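Local coordinates for cyclodipeptide synthase, BtCDPS (Bacillus thermoamylovorans, PDB 6ZTU), which probably joins two aminoacyl groups, as cyclodipeptide synthases do with charged tRNAs, to make a cyclic dipeptide, at residues 13-18 against 206-211; 26-31 against 194-199; 142-147 against 169-174. All blocks are in the same frame, centred on the assembly; numbering follows the deposited sequence.

Contact 1. Residues 13-18 against 206-211; sequences VPLSRN and LGEKIK
Leu-15, at the turn between strand 11-14 and helix 17-25, lays its two methyls against the helical segment 206-211, while Ser-16 meets Lys-211. The first helical residue touched is Gly-207. Its carbonyl oxygen lies 3.8 Å from Leu-15 CD2, and the absence of a side chain lets the leucine come close to the helix backbone. Leu-15 CG stands anti to the backbone N (chi1 170°), which sets the isobutyl group toward the helix; CD2 then meets Gly-207 and Lys-211, CD1 Glu-208. At Glu-208 the other branch takes over: Leu-15 CD1 is 3.7 Å from the Glu-208 backbone N. The same methyl is also 3.7 Å from Glu-208 CG, so it meets both backbone and the apolar base of the acidic side chain. One turn after Gly-207, Lys-211 supplies the longest run of side-chain contact. Its CG lies 3.8 Å from Leu-15 CD2, where the two side chains cross obliquely. A bend at chi2 (-63°) turns CD toward Ser-16, and CE follows, 3.5 Å from Ser-16 OG. The ammonium NZ ends 3.4 Å from Ser-16 OG, a weak hydrogen bond. That hydroxyl is already engaged as the N-cap of helix 17-25, bonded to Cys-19 N. NZ also lies 3.9 Å from Asn-18 CB, within the first turn of the same helix. The shared 236 Å² of buried surface therefore combines methyl packing with one weak polar link near the protein surface. Leu-15 is bound through its backbone to Tyr-225 and Val-13 to Ile-227, both in strand 223-229. On the helical side, Leu-206 packs on Ser-142 and Met-146 of helix 137-157, placing helix 205-211 between that helix and the edge of the sheet.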
ATOM      1  N   VAL A  13      -9.575  -0.561  12.387  1.00 22.15           N
ATOM      2  CA  VAL A  13      -8.678  -0.193  13.484  1.00 23.96           C
ATOM      3  C   VAL A  13      -7.785   0.957  13.033  1.00 26.49           C
ATOM      4  O   VAL A  13      -6.879   0.743  12.215  1.00 24.22           O
ATOM      5  CB  VAL A  13      -7.837  -1.393  13.947  1.00 25.31           C
ATOM      6  CG1 VAL A  13      -6.967  -0.980  15.120  1.00 27.52           C
ATOM      7  CG2 VAL A  13      -8.749  -2.549  14.375  1.00 28.11           C
ATOM      8  N   PRO A  14      -8.002   2.177  13.513  1.00 26.69           N
ATOM      9  CA  PRO A  14      -7.213   3.314  13.032  1.00 24.84           C
ATOM     10  C   PRO A  14      -5.816   3.321  13.627  1.00 25.08           C
ATOM     11  O   PRO A  14      -5.587   2.862  14.748  1.00 24.44           O
ATOM     12  CB  PRO A  14      -8.015   4.523  13.522  1.00 24.45           C
ATOM     13  CG  PRO A  14      -8.572   4.031  14.835  1.00 26.79           C
ATOM     14  CD  PRO A  14      -8.971   2.589  14.544  1.00 29.48           C
ATOM     15  N   LEU A  15      -4.874   3.867  12.853  1.00 22.44           N
ATOM     16  CA  LEU A  15      -3.498   3.994  13.329  1.00 23.16           C
ATOM     17  C   LEU A  15      -3.392   5.008  14.463  1.00 25.10           C
ATOM     18  O   LEU A  15      -2.629   4.807  15.414  1.00 26.88           O
ATOM     19  CB  LEU A  15      -2.578   4.372  12.166  1.00 21.26           C
ATOM     20  CG  LEU A  15      -1.140   4.786  12.495  1.00 25.67           C
ATOM     21  CD1 LEU A  15      -0.339   3.620  13.073  1.00 27.17           C
ATOM     22  CD2 LEU A  15      -0.448   5.406  11.272  1.00 24.62           C
ATOM     23  N   SER A  16      -4.168   6.085  14.397  1.00 24.20           N
ATOM     24  CA  SER A  16      -4.152   7.119  15.421  1.00 24.87           C
ATOM     25  C   SER A  16      -5.547   7.716  15.529  1.00 26.41           C
ATOM     26  O   SER A  16      -6.440   7.407  14.737  1.00 23.94           O
ATOM     27  CB  SER A  16      -3.150   8.220  15.079  1.00 30.95           C
ATOM     28  OG  SER A  16      -3.626   8.944  13.953  1.00 28.63           O
ATOM     29  N   ARG A  17      -5.725   8.602  16.513  1.00 26.46           N
ATOM     30  CA  ARG A  17      -7.024   9.261  16.657  1.00 28.06           C
ATOM     31  C   ARG A  17      -7.307  10.201  15.494  1.00 29.07           C
ATOM     32  O   ARG A  17      -8.469  10.392  15.119  1.00 27.52           O
ATOM     33  CB  ARG A  17      -7.092  10.019  17.982  1.00 28.98           C
ATOM     34  CG  ARG A  17      -7.078   9.103  19.194  1.00 33.53           C
ATOM     35  CD  ARG A  17      -8.351   8.305  19.281  1.00 30.39           C
ATOM     36  NE  ARG A  17      -8.357   7.503  20.503  1.00 36.51           N
ATOM     37  CZ  ARG A  17      -9.285   6.608  20.807  1.00 35.24           C
ATOM     38  NH1 ARG A  17     -10.300   6.386  19.981  1.00 33.34           N
ATOM     39  NH2 ARG A  17      -9.190   5.923  21.940  1.00 37.59           N
ATOM     40  N   ASN A  18      -6.265  10.777  14.896  1.00 30.41           N
ATOM     41  CA  ASN A  18      -6.475  11.579  13.695  1.00 29.85           C
ATOM     42  C   ASN A  18      -6.944  10.709  12.533  1.00 29.63           C
ATOM     43  O   ASN A  18      -7.841  11.105  11.771  1.00 26.11           O
ATOM     44  CB  ASN A  18      -5.194  12.326  13.336  1.00 27.72           C
ATOM     45  CG  ASN A  18      -5.425  13.381  12.260  1.00 31.49           C
ATOM     46  OD1 ASN A  18      -4.940  13.261  11.133  1.00 31.96           O
ATOM     47  ND2 ASN A  18      -6.172  14.414  12.604  1.00 27.82           N
ATOM     48  N   LEU A 206       6.119   1.178  11.037  1.00 24.62           N
ATOM     49  CA  LEU A 206       6.758   2.468  10.827  1.00 23.95           C
ATOM     50  C   LEU A 206       5.761   3.599  11.017  1.00 24.18           C
ATOM     51  O   LEU A 206       6.111   4.662  11.543  1.00 24.32           O
ATOM     52  CB  LEU A 206       7.382   2.521   9.432  1.00 22.51           C
ATOM     53  CG  LEU A 206       7.890   3.862   8.933  1.00 26.78           C
ATOM     54  CD1 LEU A 206       8.865   4.502   9.911  1.00 26.98           C
ATOM     55  CD2 LEU A 206       8.548   3.652   7.570  1.00 24.61           C
ATOM     56  N   GLY A 207       4.505   3.379  10.612  1.00 23.28           N
ATOM     57  CA  GLY A 207       3.487   4.388  10.841  1.00 21.17           C
ATOM     58  C   GLY A 207       3.288   4.681  12.311  1.00 23.72           C
ATOM     59  O   GLY A 207       3.086   5.835  12.700  1.00 25.67           O
ATOM     60  N   GLU A 208       3.345   3.641  13.145  1.00 24.43           N
ATOM     61  CA  GLU A 208       3.259   3.852  14.588  1.00 24.27           C
ATOM     62  C   GLU A 208       4.379   4.758  15.068  1.00 24.41           C
ATOM     63  O   GLU A 208       4.153   5.663  15.880  1.00 29.03           O
ATOM     64  CB  GLU A 208       3.301   2.507  15.318  1.00 27.58           C
ATOM     65  CG  GLU A 208       2.115   1.609  15.014  1.00 29.32           C
ATOM     66  CD  GLU A 208       2.256   0.215  15.613  1.00 42.17           C
ATOM     67  OE1 GLU A 208       3.152   0.022  16.469  1.00 42.51           O
ATOM     68  OE2 GLU A 208       1.470  -0.681  15.230  1.00 40.14           O
ATOM     69  N   LYS A 209       5.595   4.543  14.564  1.00 25.30           N
ATOM     70  CA  LYS A 209       6.710   5.381  14.980  1.00 26.75           C
ATOM     71  C   LYS A 209       6.558   6.801  14.460  1.00 25.08           C
ATOM     72  O   LYS A 209       6.856   7.762  15.169  1.00 27.54           O
ATOM     73  CB  LYS A 209       8.025   4.776  14.500  1.00 25.51           C
ATOM     74  CG  LYS A 209       8.273   3.378  15.019  1.00 31.96           C
ATOM     75  CD  LYS A 209       9.735   3.027  14.882  1.00 33.50           C
ATOM     76  CE  LYS A 209      10.038   1.676  15.512  1.00 41.77           C
ATOM     77  NZ  LYS A 209       9.618   0.586  14.601  1.00 44.32           N
ATOM     78  N   ILE A 210       6.126   6.951  13.207  1.00 25.81           N
ATOM     79  CA  ILE A 210       5.853   8.281  12.676  1.00 25.99           C
ATOM     80  C   ILE A 210       4.827   9.009  13.539  1.00 30.28           C
ATOM     81  O   ILE A 210       4.989  10.195  13.849  1.00 28.60           O
ATOM     82  CB  ILE A 210       5.405   8.169  11.207  1.00 25.69           C
ATOM     83  CG1 ILE A 210       6.579   7.677  10.350  1.00 25.18           C
ATOM     84  CG2 ILE A 210       4.892   9.508  10.689  1.00 27.68           C
ATOM     85  CD1 ILE A 210       6.203   7.356   8.909  1.00 25.33           C
ATOM     86  N   LYS A 211       3.769   8.309  13.965  1.00 28.11           N
ATOM     87  CA  LYS A 211       2.735   8.942  14.781  1.00 29.82           C
ATOM     88  C   LYS A 211       3.205   9.207  16.206  1.00 35.05           C
ATOM     89  O   LYS A 211       2.580   9.998  16.927  1.00 36.08           O
ATOM     90  CB  LYS A 211       1.483   8.066  14.790  1.00 30.33           C
ATOM     91  CG  LYS A 211       0.616   8.218  13.552  1.00 27.54           C
ATOM     92  CD  LYS A 211       0.075   9.647  13.462  1.00 30.37           C
ATOM     93  CE  LYS A 211      -0.764   9.847  12.222  1.00 31.82           C
ATOM     94  NZ  LYS A 211      -1.581  11.095  12.338  1.00 34.14           N
TER

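Contact 2. Residues 26-31 against 194-199; sequences KTHILL and KESVLA
The imidazole of His-28 meets Ser-196 at its edge: Ser-196 OG lies in the ring plane, 2.7 Å from His-28 ND1. The angle of 165° makes this a nearly straight hydrogen bond, although either group could be the donor. The ring also stacks with Tyr-193, and its NE2 is bonded to Thr-60 OG1, so its rotation is fixed from both nitrogens. Glu-195 O approaches the ring obliquely, near His-28 CB; this carbonyl oxygen is buried with no polar partner in the model. The second flat group is the carboxylate of Glu-195, whose side chain crosses that of Thr-27 at about a right angle and brings the carboxylate to the hydroxyl. Thr-27 OG1 donates to Glu-195 OE2 over 2.6 Å, and OE2 receives it on its anti lone pair, the one away from OE1, while OE1 takes a bond from Asn-25.

Beyond these residues the backbones run parallel, the short strand axes lying 26° apart. Val-197 N reaches His-28 O at 3.2 Å. Leu-30 then bonds in both directions, its N to Val-197 O and its O to Ala-199 N, each 2.9 Å. The side chains alternate between the two sheet faces. On the face of Ile-29, Val-197, Leu-31 and Ala-199, the closest apolar approach is Ile-29 CD1 to Ala-199 CB, 3.6 Å, with Trp-51 of helix 42-55 packed on Ile-29. On the other, Leu-30 CG lies 4.1 Å from Leu-198 CD1, and Phe-183 and Phe-184 of helix 167-191 cover these leucines. The bound hexanediol lies about 4 Å from the Leu-198 side chain. Such neighbouring parallel strands with helices on both faces, and a ligand pocket reached at their C-terminal ends, are characteristic of the Rossmann-like fold of cyclodipeptide synthases.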
ATOM      1  N   LYS A  26     -15.322   9.778   6.065  1.00 28.09           N
ATOM      2  CA  LYS A  26     -15.709   8.956   4.915  1.00 26.83           C
ATOM      3  C   LYS A  26     -15.475   9.660   3.576  1.00 27.35           C
ATOM      4  O   LYS A  26     -16.106   9.315   2.577  1.00 30.71           O
ATOM      5  CB  LYS A  26     -17.168   8.495   5.029  1.00 32.60           C
ATOM      6  CG  LYS A  26     -17.437   7.573   6.232  1.00 33.27           C
ATOM      7  CD  LYS A  26     -16.756   6.207   6.080  1.00 33.05           C
ATOM      8  CE  LYS A  26     -16.792   5.421   7.382  1.00 38.50           C
ATOM      9  NZ  LYS A  26     -18.161   5.388   7.968  1.00 40.48           N
ATOM     10  N   THR A  27     -14.539  10.615   3.536  1.00 28.45           N
ATOM     11  CA  THR A  27     -14.274  11.371   2.308  1.00 27.32           C
ATOM     12  C   THR A  27     -13.664  10.481   1.228  1.00 29.49           C
ATOM     13  O   THR A  27     -14.111  10.485   0.072  1.00 26.11           O
ATOM     14  CB  THR A  27     -13.340  12.546   2.614  1.00 28.83           C
ATOM     15  OG1 THR A  27     -13.941  13.415   3.583  1.00 31.83           O
ATOM     16  CG2 THR A  27     -13.006  13.348   1.351  1.00 30.16           C
ATOM     17  N   HIS A  28     -12.636   9.713   1.582  1.00 24.66           N
ATOM     18  CA  HIS A  28     -11.924   8.955   0.565  1.00 23.73           C
ATOM     19  C   HIS A  28     -11.180   7.801   1.219  1.00 22.86           C
ATOM     20  O   HIS A  28     -10.612   7.959   2.306  1.00 23.51           O
ATOM     21  CB  HIS A  28     -10.942   9.854  -0.198  1.00 24.09           C
ATOM     22  CG  HIS A  28     -10.175   9.140  -1.259  1.00 24.65           C
ATOM     23  ND1 HIS A  28      -8.951   8.553  -1.026  1.00 26.53           N
ATOM     24  CD2 HIS A  28     -10.460   8.913  -2.562  1.00 25.50           C
ATOM     25  CE1 HIS A  28      -8.511   8.000  -2.141  1.00 25.47           C
ATOM     26  NE2 HIS A  28      -9.411   8.199  -3.087  1.00 25.61           N
ATOM     27  N   ILE A  29     -11.194   6.652   0.550  1.00 22.80           N
ATOM     28  CA  ILE A  29     -10.382   5.504   0.931  1.00 22.81           C
ATOM     29  C   ILE A  29      -9.502   5.111  -0.251  1.00 24.34           C
ATOM     30  O   ILE A  29      -9.941   5.117  -1.410  1.00 24.11           O
ATOM     31  CB  ILE A  29     -11.252   4.321   1.417  1.00 23.38           C
ATOM     32  CG1 ILE A  29     -10.381   3.151   1.890  1.00 24.73           C
ATOM     33  CG2 ILE A  29     -12.213   3.879   0.319  1.00 24.89           C
ATOM     34  CD1 ILE A  29     -11.173   2.074   2.651  1.00 23.34           C
ATOM     35  N   LEU A  30      -8.233   4.831   0.044  1.00 20.40           N
ATOM     36  CA  LEU A  30      -7.284   4.292  -0.920  1.00 20.40           C
ATOM     37  C   LEU A  30      -7.024   2.842  -0.530  1.00 23.93           C
ATOM     38  O   LEU A  30      -6.517   2.578   0.565  1.00 22.98           O
ATOM     39  CB  LEU A  30      -5.983   5.105  -0.913  1.00 21.21           C
ATOM     40  CG  LEU A  30      -4.904   4.724  -1.939  1.00 20.72           C
ATOM     41  CD1 LEU A  30      -5.442   4.910  -3.366  1.00 20.94           C
ATOM     42  CD2 LEU A  30      -3.643   5.528  -1.744  1.00 22.62           C
ATOM     43  N   LEU A  31      -7.381   1.913  -1.410  1.00 22.27           N
ATOM     44  CA  LEU A  31      -7.271   0.485  -1.117  1.00 22.55           C
ATOM     45  C   LEU A  31      -5.925  -0.006  -1.629  1.00 21.90           C
ATOM     46  O   LEU A  31      -5.679   0.010  -2.831  1.00 22.40           O
ATOM     47  CB  LEU A  31      -8.421  -0.281  -1.770  1.00 22.49           C
ATOM     48  CG  LEU A  31      -9.801   0.016  -1.188  1.00 23.10           C
ATOM     49  CD1 LEU A  31     -10.874  -0.554  -2.112  1.00 24.87           C
ATOM     50  CD2 LEU A  31      -9.914  -0.593   0.213  1.00 24.05           C
ATOM     51  N   LYS A 194      -9.559  15.969  -0.280  1.00 26.06           N
ATOM     52  CA  LYS A 194      -9.410  16.782   0.920  1.00 25.99           C
ATOM     53  C   LYS A 194      -8.703  16.013   2.023  1.00 25.97           C
ATOM     54  O   LYS A 194      -7.929  16.591   2.800  1.00 25.08           O
ATOM     55  CB  LYS A 194     -10.784  17.236   1.410  1.00 29.55           C
ATOM     56  CG  LYS A 194     -10.715  18.277   2.508  1.00 34.65           C
ATOM     57  CD  LYS A 194     -11.663  17.964   3.656  1.00 45.22           C
ATOM     58  CE  LYS A 194     -13.109  18.042   3.215  1.00 46.67           C
ATOM     59  NZ  LYS A 194     -14.038  18.197   4.380  1.00 49.57           N
ATOM     60  N   GLU A 195      -8.983  14.716   2.116  1.00 25.03           N
ATOM     61  CA  GLU A 195      -8.404  13.838   3.123  1.00 24.69           C
ATOM     62  C   GLU A 195      -8.626  12.403   2.666  1.00 21.79           C
ATOM     63  O   GLU A 195      -9.474  12.135   1.807  1.00 24.65           O
ATOM     64  CB  GLU A 195      -9.039  14.082   4.504  1.00 25.57           C
ATOM     65  CG  GLU A 195     -10.515  13.726   4.515  1.00 27.31           C
ATOM     66  CD  GLU A 195     -11.283  14.300   5.689  1.00 32.08           C
ATOM     67  OE1 GLU A 195     -10.674  14.611   6.734  1.00 32.36           O
ATOM     68  OE2 GLU A 195     -12.514  14.427   5.552  1.00 36.92           O
ATOM     69  N   SER A 196      -7.863  11.469   3.251  1.00 21.24           N
ATOM     70  CA  SER A 196      -7.975  10.081   2.811  1.00 20.91           C
ATOM     71  C   SER A 196      -7.406   9.161   3.881  1.00 18.86           C
ATOM     72  O   SER A 196      -6.561   9.573   4.671  1.00 21.41           O
ATOM     73  CB  SER A 196      -7.217   9.848   1.498  1.00 24.36           C
ATOM     74  OG  SER A 196      -7.253   8.485   1.113  1.00 23.62           O
ATOM     75  N   VAL A 197      -7.877   7.918   3.898  1.00 22.98           N
ATOM     76  CA  VAL A 197      -7.196   6.860   4.638  1.00 21.71           C
ATOM     77  C   VAL A 197      -6.712   5.825   3.632  1.00 23.79           C
ATOM     78  O   VAL A 197      -7.474   5.397   2.760  1.00 23.66           O
ATOM     79  CB  VAL A 197      -8.083   6.192   5.710  1.00 22.75           C
ATOM     80  CG1 VAL A 197      -8.253   7.100   6.923  1.00 23.73           C
ATOM     81  CG2 VAL A 197      -9.442   5.798   5.152  1.00 25.93           C
ATOM     82  N   LEU A 198      -5.449   5.417   3.762  1.00 20.68           N
ATOM     83  CA  LEU A 198      -4.977   4.206   3.104  1.00 20.46           C
ATOM     84  C   LEU A 198      -5.395   3.008   3.948  1.00 21.62           C
ATOM     85  O   LEU A 198      -5.254   3.037   5.173  1.00 23.00           O
ATOM     86  CB  LEU A 198      -3.457   4.248   2.949  1.00 19.68           C
ATOM     87  CG  LEU A 198      -2.739   2.971   2.500  1.00 21.63           C
ATOM     88  CD1 LEU A 198      -3.150   2.627   1.063  1.00 24.52           C
ATOM     89  CD2 LEU A 198      -1.226   3.172   2.604  1.00 22.00           C
ATOM     90  N   ALA A 199      -5.937   1.970   3.306  1.00 20.91           N
ATOM     91  CA  ALA A 199      -6.521   0.842   4.029  1.00 21.89           C
ATOM     92  C   ALA A 199      -5.820  -0.449   3.646  1.00 23.98           C
ATOM     93  O   ALA A 199      -5.630  -0.734   2.464  1.00 23.20           O
ATOM     94  CB  ALA A 199      -8.024   0.719   3.749  1.00 22.10           C
TER

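Contact 3. Residues 142-147 against 169-174; sequences SCLAMS and MLFHAV
At a nearly perpendicular helix-helix crossing, Leu-144 and Ser-147 of helix 137-157 meet Leu-170, Phe-171 and Val-174 of helix 167-191. The short axes pass 8.6 Å apart at 93°. Leu-144 CD2 sits over the centre of one face of the Phe-171 ring, 4.0 Å from the centroid and only 5° off the normal, a CH-pi contact. The other methyl, CD1, lies 3.8 Å from Phe-171 CZ. Deeper in the crossing, Ser-147 OG donates to Leu-170 O over 2.8 Å, in the carbonyl plane and on a lone pair. Because OG stands anti to the backbone N (chi1 179°), it reaches across to this oxygen, which also accepts the helical bond from Val-174 N. An alanine here would probably leave Leu-170 O with its intrahelical partner alone and open a small gap beside Ala-173 CB, which lies 3.4 Å from the lost OG. Val-174 CG2 completes the interface, 3.5 Å from Cys-143 O. Phe-133 of helix 120-135 covers Leu-144, Phe-171 and Val-174, making this a three-helix junction in which a serine hydroxyl bridges to the backbone of a crossing helix.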
ATOM      1  N   SER A 142      14.041   1.386   9.829  1.00 21.32           N
ATOM      2  CA  SER A 142      12.619   1.055   9.716  1.00 21.17           C
ATOM      3  C   SER A 142      12.232   0.718   8.282  1.00 21.47           C
ATOM      4  O   SER A 142      11.414  -0.185   8.050  1.00 24.13           O
ATOM      5  CB  SER A 142      11.771   2.226  10.209  1.00 25.65           C
ATOM      6  OG  SER A 142      11.724   2.230  11.617  1.00 26.00           O
ATOM      7  N   CYS A 143      12.775   1.455   7.319  1.00 21.47           N
ATOM      8  CA  CYS A 143      12.482   1.139   5.921  1.00 20.34           C
ATOM      9  C   CYS A 143      13.011  -0.237   5.549  1.00 23.44           C
ATOM     10  O   CYS A 143      12.335  -0.995   4.853  1.00 21.49           O
ATOM     11  CB  CYS A 143      13.072   2.189   4.984  1.00 23.12           C
ATOM     12  SG  CYS A 143      12.286   3.825   5.109  1.00 22.89           S
ATOM     13  N   LEU A 144      14.229  -0.563   5.983  1.00 23.41           N
ATOM     14  CA  LEU A 144      14.776  -1.888   5.706  1.00 24.22           C
ATOM     15  C   LEU A 144      13.963  -2.983   6.386  1.00 24.88           C
ATOM     16  O   LEU A 144      13.873  -4.105   5.872  1.00 26.43           O
ATOM     17  CB  LEU A 144      16.240  -1.946   6.146  1.00 23.07           C
ATOM     18  CG  LEU A 144      17.159  -1.066   5.283  1.00 27.24           C
ATOM     19  CD1 LEU A 144      18.555  -0.886   5.888  1.00 31.46           C
ATOM     20  CD2 LEU A 144      17.255  -1.598   3.855  1.00 27.08           C
ATOM     21  N   ALA A 145      13.372  -2.690   7.550  1.00 23.95           N
ATOM     22  CA  ALA A 145      12.478  -3.655   8.176  1.00 24.98           C
ATOM     23  C   ALA A 145      11.218  -3.871   7.344  1.00 24.19           C
ATOM     24  O   ALA A 145      10.715  -4.998   7.254  1.00 26.31           O
ATOM     25  CB  ALA A 145      12.112  -3.202   9.590  1.00 24.89           C
ATOM     26  N   MET A 146      10.664  -2.801   6.761  1.00 24.32           N
ATOM     27  CA  MET A 146       9.550  -2.986   5.835  1.00 23.71           C
ATOM     28  C   MET A 146       9.976  -3.847   4.658  1.00 25.05           C
ATOM     29  O   MET A 146       9.194  -4.662   4.155  1.00 26.64           O
ATOM     30  CB  MET A 146       9.037  -1.636   5.326  1.00 24.82           C
ATOM     31  CG  MET A 146       8.128  -0.921   6.278  1.00 28.06           C
ATOM     32  SD  MET A 146       7.358   0.521   5.490  1.00 25.89           S
ATOM     33  CE  MET A 146       6.181  -0.276   4.406  1.00 26.19           C
ATOM     34  N   SER A 147      11.209  -3.654   4.193  1.00 21.74           N
ATOM     35  CA  SER A 147      11.741  -4.463   3.099  1.00 23.26           C
ATOM     36  C   SER A 147      11.846  -5.924   3.517  1.00 26.42           C
ATOM     37  O   SER A 147      11.456  -6.833   2.774  1.00 25.61           O
ATOM     38  CB  SER A 147      13.110  -3.916   2.685  1.00 23.79           C
ATOM     39  OG  SER A 147      13.662  -4.698   1.639  1.00 28.31           O
ATOM     40  N   MET A 169      19.750  -8.224  -0.730  1.00 34.48           N
ATOM     41  CA  MET A 169      18.334  -8.435  -0.990  1.00 35.26           C
ATOM     42  C   MET A 169      17.504  -7.300  -0.398  1.00 35.02           C
ATOM     43  O   MET A 169      16.625  -6.746  -1.067  1.00 30.06           O
ATOM     44  CB  MET A 169      17.891  -9.783  -0.420  1.00 33.93           C
ATOM     45  CG  MET A 169      18.349 -10.992  -1.243  1.00 36.65           C
ATOM     46  SD  MET A 169      18.141 -12.550  -0.348  1.00 37.11           S
ATOM     47  CE  MET A 169      16.357 -12.644  -0.158  1.00 38.85           C
ATOM     48  N   LEU A 170      17.782  -6.941   0.860  1.00 33.09           N
ATOM     49  CA  LEU A 170      17.019  -5.890   1.533  1.00 30.85           C
ATOM     50  C   LEU A 170      17.141  -4.558   0.811  1.00 28.60           C
ATOM     51  O   LEU A 170      16.152  -3.824   0.669  1.00 28.67           O
ATOM     52  CB  LEU A 170      17.495  -5.729   2.977  1.00 31.46           C
ATOM     53  CG  LEU A 170      17.203  -6.868   3.947  1.00 32.01           C
ATOM     54  CD1 LEU A 170      17.838  -6.584   5.310  1.00 39.85           C
ATOM     55  CD2 LEU A 170      15.713  -7.088   4.085  1.00 30.07           C
ATOM     56  N   PHE A 171      18.351  -4.210   0.379  1.00 29.17           N
ATOM     57  CA  PHE A 171      18.545  -2.913  -0.259  1.00 29.88           C
ATOM     58  C   PHE A 171      17.957  -2.890  -1.660  1.00 30.53           C
ATOM     59  O   PHE A 171      17.560  -1.823  -2.139  1.00 31.00           O
ATOM     60  CB  PHE A 171      20.028  -2.541  -0.275  1.00 33.14           C
ATOM     61  CG  PHE A 171      20.481  -1.838   0.979  1.00 34.21           C
ATOM     62  CD1 PHE A 171      20.419  -0.458   1.068  1.00 36.96           C
ATOM     63  CD2 PHE A 171      20.940  -2.557   2.075  1.00 41.17           C
ATOM     64  CE1 PHE A 171      20.815   0.194   2.212  1.00 37.73           C
ATOM     65  CE2 PHE A 171      21.347  -1.908   3.233  1.00 42.85           C
ATOM     66  CZ  PHE A 171      21.286  -0.529   3.302  1.00 41.45           C
ATOM     67  N   HIS A 172      17.877  -4.044  -2.330  1.00 28.34           N
ATOM     68  CA  HIS A 172      17.212  -4.075  -3.627  1.00 30.62           C
ATOM     69  C   HIS A 172      15.705  -3.925  -3.471  1.00 27.70           C
ATOM     70  O   HIS A 172      15.073  -3.120  -4.168  1.00 29.71           O
ATOM     71  CB  HIS A 172      17.547  -5.365  -4.373  1.00 30.66           C
ATOM     72  CG  HIS A 172      17.158  -5.341  -5.822  1.00 28.09           C
ATOM     73  ND1 HIS A 172      17.695  -4.445  -6.719  1.00 36.29           N
ATOM     74  CD2 HIS A 172      16.288  -6.102  -6.524  1.00 30.07           C
ATOM     75  CE1 HIS A 172      17.174  -4.657  -7.914  1.00 34.70           C
ATOM     76  NE2 HIS A 172      16.320  -5.660  -7.825  1.00 31.75           N
ATOM     77  N   ALA A 173      15.110  -4.692  -2.549  1.00 28.09           N
ATOM     78  CA  ALA A 173      13.671  -4.631  -2.326  1.00 26.14           C
ATOM     79  C   ALA A 173      13.221  -3.340  -1.641  1.00 26.38           C
ATOM     80  O   ALA A 173      12.039  -2.993  -1.733  1.00 25.37           O
ATOM     81  CB  ALA A 173      13.218  -5.825  -1.496  1.00 28.29           C
ATOM     82  N   VAL A 174      14.109  -2.626  -0.941  1.00 24.47           N
ATOM     83  CA  VAL A 174      13.649  -1.404  -0.276  1.00 22.29           C
ATOM     84  C   VAL A 174      13.314  -0.322  -1.300  1.00 23.47           C
ATOM     85  O   VAL A 174      12.614   0.648  -0.973  1.00 25.67           O
ATOM     86  CB  VAL A 174      14.678  -0.922   0.773  1.00 24.84           C
ATOM     87  CG1 VAL A 174      15.795  -0.120   0.129  1.00 25.14           C
ATOM     88  CG2 VAL A 174      13.988  -0.102   1.888  1.00 25.21           C
TER

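Overall arrangement
From the N terminus, strand 11-14 and its following turn enter contact 1, whose partner comes only at 206-211, so this contact closes the longest loop. Next along the chain, strand 28-32 enters contact 2 and waits for 194-199; that loop is nested inside the first. Innermost is contact 3, where 142-147 meets 169-174 after a short excursion. None of the loops cross. Contacts 1 and 2 reach the same sheet, while contact 3, on the opposite side of the chain's centre from contact 2, joins helices 137-157 and 167-191. Contacts 1 and 3 touch directly, Lys-209 CD lying 3.9 Å from Ser-142 OG, so helix 205-211 links the sheet edge at strand 11-14 to helix 137-157.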